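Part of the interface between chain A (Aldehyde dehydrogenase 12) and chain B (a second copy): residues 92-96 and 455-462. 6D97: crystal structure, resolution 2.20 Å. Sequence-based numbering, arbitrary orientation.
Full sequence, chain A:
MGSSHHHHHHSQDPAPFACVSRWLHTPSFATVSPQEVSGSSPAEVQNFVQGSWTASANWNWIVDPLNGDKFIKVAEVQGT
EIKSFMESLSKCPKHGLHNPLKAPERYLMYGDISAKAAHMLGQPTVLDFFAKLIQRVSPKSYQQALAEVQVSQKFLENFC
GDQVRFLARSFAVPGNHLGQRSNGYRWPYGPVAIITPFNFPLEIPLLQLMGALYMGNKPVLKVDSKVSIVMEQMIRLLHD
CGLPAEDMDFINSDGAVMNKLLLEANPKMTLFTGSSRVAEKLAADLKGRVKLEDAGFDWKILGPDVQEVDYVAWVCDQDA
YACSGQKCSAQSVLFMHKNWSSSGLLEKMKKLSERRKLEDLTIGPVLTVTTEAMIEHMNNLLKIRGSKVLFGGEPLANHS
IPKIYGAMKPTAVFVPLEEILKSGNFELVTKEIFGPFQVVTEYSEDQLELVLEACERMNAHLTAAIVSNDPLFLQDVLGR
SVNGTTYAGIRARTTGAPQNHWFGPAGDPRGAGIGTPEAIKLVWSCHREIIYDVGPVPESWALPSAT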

# COMPACT_ATOMS: atom_id res chain seq x y z
N CYS A 92 -20.54 3.87 -24.24
CA CYS A 92 -19.71 4.04 -23.06
C CYS A 92 -18.65 5.10 -23.32
O CYS A 92 -17.78 4.88 -24.18
N PRO A 93 -18.66 6.22 -22.61
CA PRO A 93 -17.62 7.24 -22.81
C PRO A 93 -16.29 6.78 -22.23
O PRO A 93 -16.21 5.78 -21.51
N LYS A 94 -15.24 7.55 -22.53
CA LYS A 94 -13.92 7.16 -22.06
C LYS A 94 -13.76 7.36 -20.55
O LYS A 94 -12.81 6.82 -19.97
N HIS A 95 -14.66 8.11 -19.91
CA HIS A 95 -14.68 8.19 -18.46
C HIS A 95 -15.59 7.14 -17.82
O HIS A 95 -15.94 7.27 -16.64
N GLY A 96 -15.96 6.11 -18.58
CA GLY A 96 -16.50 4.89 -18.02
C GLY A 96 -17.99 4.94 -17.73
O GLY A 96 -18.64 5.99 -17.74
N CYS B 455 -13.99 17.85 -25.27
CA CYS B 455 -12.87 17.19 -24.61
C CYS B 455 -12.91 15.68 -24.79
O CYS B 455 -11.86 15.03 -24.85
N GLU B 456 -14.11 15.11 -24.89
CA GLU B 456 -14.24 13.66 -25.06
C GLU B 456 -13.92 13.23 -26.49
O GLU B 456 -13.45 12.10 -26.70
N ARG B 457 -14.13 14.10 -27.48
CA ARG B 457 -13.82 13.77 -28.86
C ARG B 457 -12.34 13.91 -29.19
O ARG B 457 -11.92 13.45 -30.25
N MET B 458 -11.56 14.53 -28.31
CA MET B 458 -10.12 14.60 -28.52
C MET B 458 -9.50 13.22 -28.40
O MET B 458 -10.01 12.35 -27.68
N ASN B 459 -8.39 13.02 -29.11
CA ASN B 459 -7.71 11.74 -29.12
C ASN B 459 -6.57 11.66 -28.11
O ASN B 459 -6.07 10.55 -27.85
N ALA B 460 -6.15 12.78 -27.54
CA ALA B 460 -5.08 12.81 -26.56
C ALA B 460 -5.63 13.32 -25.23
O ALA B 460 -6.49 14.21 -25.21
N HIS B 461 -5.12 12.75 -24.12
CA HIS B 461 -5.61 13.06 -22.79
C HIS B 461 -4.41 13.19 -21.83
O HIS B 461 -4.20 12.38 -20.94
N LEU B 462 -3.62 14.25 -22.02
CA LEU B 462 -2.43 14.44 -21.22
C LEU B 462 -2.74 15.31 -20.01
O LEU B 462 -3.13 14.79 -18.97

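Cys92(A) lies outside the contact. Its CA-to-CB bond points away from chain B. Cys92(A) CB is 7.9 Å from Glu456(B) OE2; chi1 is t.

Pro93(A) sets its CB sideways, with a C-gamma endo ring. It meets the carboxylate of Glu456(B): Pro93(A) CB lies 3.7 Å from Glu456(B) OE2. Pro93(A) also opens a type I turn that ends at Gly96(A), closed by a hydrogen bond from Gly96(A) N to Pro93(A) O at 3.0 Å.

Lys94(A) is the main residue on this side. Its CB points toward chain B, and the chain runs m, t, m, t. The bend at chi3 is followed by an extended last step to the amine. There Lys94(A) NZ gives a hydrogen bond to Glu456(B) O at 2.9 Å and another to His461(B) NE2 at 2.9 Å. The amine sits at the edge of the His461(B) ring, near its plane, where the NE2 lone pair can accept. Met458(B) O is also near, 2.8 Å from Lys94(A) NZ. The His461(B) CB points toward chain A with chi1 m, and its ND1 is hydrogen-bonded elsewhere in the structure.

The backbone of Lys94(A) is used too. Lys94(A) N donates to Glu456(B) OE2 at 2.8 Å, with a nearly straight angle of 162°. Glu456(B) starts sideways, but its t, p rotamer brings the carboxylate in. The same OE2 lies 3.5 Å from Lys94(A) CE, so the carboxylate packs against the lysine chain as well.

His95(A) leaves sideways with chi1 p, and its ring comes nearer. His95(A) CD2 is 3.5 Å from Glu456(B) OE1, an oblique approach. His95(A) ND1 is hydrogen-bonded elsewhere in the structure.

Gly96(A) makes no contact. Its positive phi suits glycine.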

# COMPACT_ATOMS: atom_id res chain seq x y z
CB CYS A 92 -19.05 2.73 -22.67
SG CYS A 92 -18.04 2.85 -21.17
CB PRO A 93 -18.17 8.45 -22.06
CG PRO A 93 -18.95 7.84 -20.94
CD PRO A 93 -19.56 6.58 -21.50
CB LYS A 94 -12.85 7.94 -22.82
CG LYS A 94 -12.58 7.37 -24.20
CD LYS A 94 -11.57 8.20 -24.97
CE LYS A 94 -12.22 9.39 -25.63
NZ LYS A 94 -11.31 10.12 -26.55
CB HIS A 95 -15.06 9.60 -17.98
CG HIS A 95 -16.09 10.29 -18.83
ND1 HIS A 95 -17.44 10.23 -18.55
CD2 HIS A 95 -15.96 11.08 -19.92
CE1 HIS A 95 -18.10 10.94 -19.45
NE2 HIS A 95 -17.23 11.47 -20.29
CB CYS B 455 -12.85 17.55 -23.12
SG CYS B 455 -12.65 19.30 -22.75
CB GLU B 456 -15.65 13.22 -24.66
CG GLU B 456 -16.03 11.80 -25.07
CD GLU B 456 -15.40 10.73 -24.19
OE1 GLU B 456 -14.75 11.08 -23.18
OE2 GLU B 456 -15.56 9.53 -24.52
CB ARG B 457 -14.65 14.64 -29.82
CG ARG B 457 -16.08 14.18 -29.98
CD ARG B 457 -16.96 15.27 -30.56
NE ARG B 457 -16.57 15.63 -31.93
CZ ARG B 457 -17.12 16.63 -32.61
NH1 ARG B 457 -16.72 16.90 -33.84
NH2 ARG B 457 -18.07 17.38 -32.05
CB MET B 458 -9.48 15.57 -27.52
CG MET B 458 -9.98 17.00 -27.66
SD MET B 458 -9.43 18.08 -26.32
CE MET B 458 -10.39 19.55 -26.66
CB ASN B 459 -7.16 11.45 -30.52
CG ASN B 459 -8.23 11.48 -31.59
OD1 ASN B 459 -9.31 10.90 -31.41
ND2 ASN B 459 -7.96 12.16 -32.70
CB ALA B 460 -3.92 13.70 -27.02
CB HIS B 461 -6.61 12.01 -22.30
CG HIS B 461 -7.78 11.82 -23.22
ND1 HIS B 461 -8.73 12.79 -23.42
CD2 HIS B 461 -8.15 10.77 -23.99
CE1 HIS B 461 -9.64 12.36 -24.27
NE2 HIS B 461 -9.31 11.13 -24.64
CB LEU B 462 -1.30 15.05 -22.05
CG LEU B 462 0.11 14.98 -21.46
CD1 LEU B 462 0.34 13.67 -20.72
CD2 LEU B 462 1.17 15.18 -22.54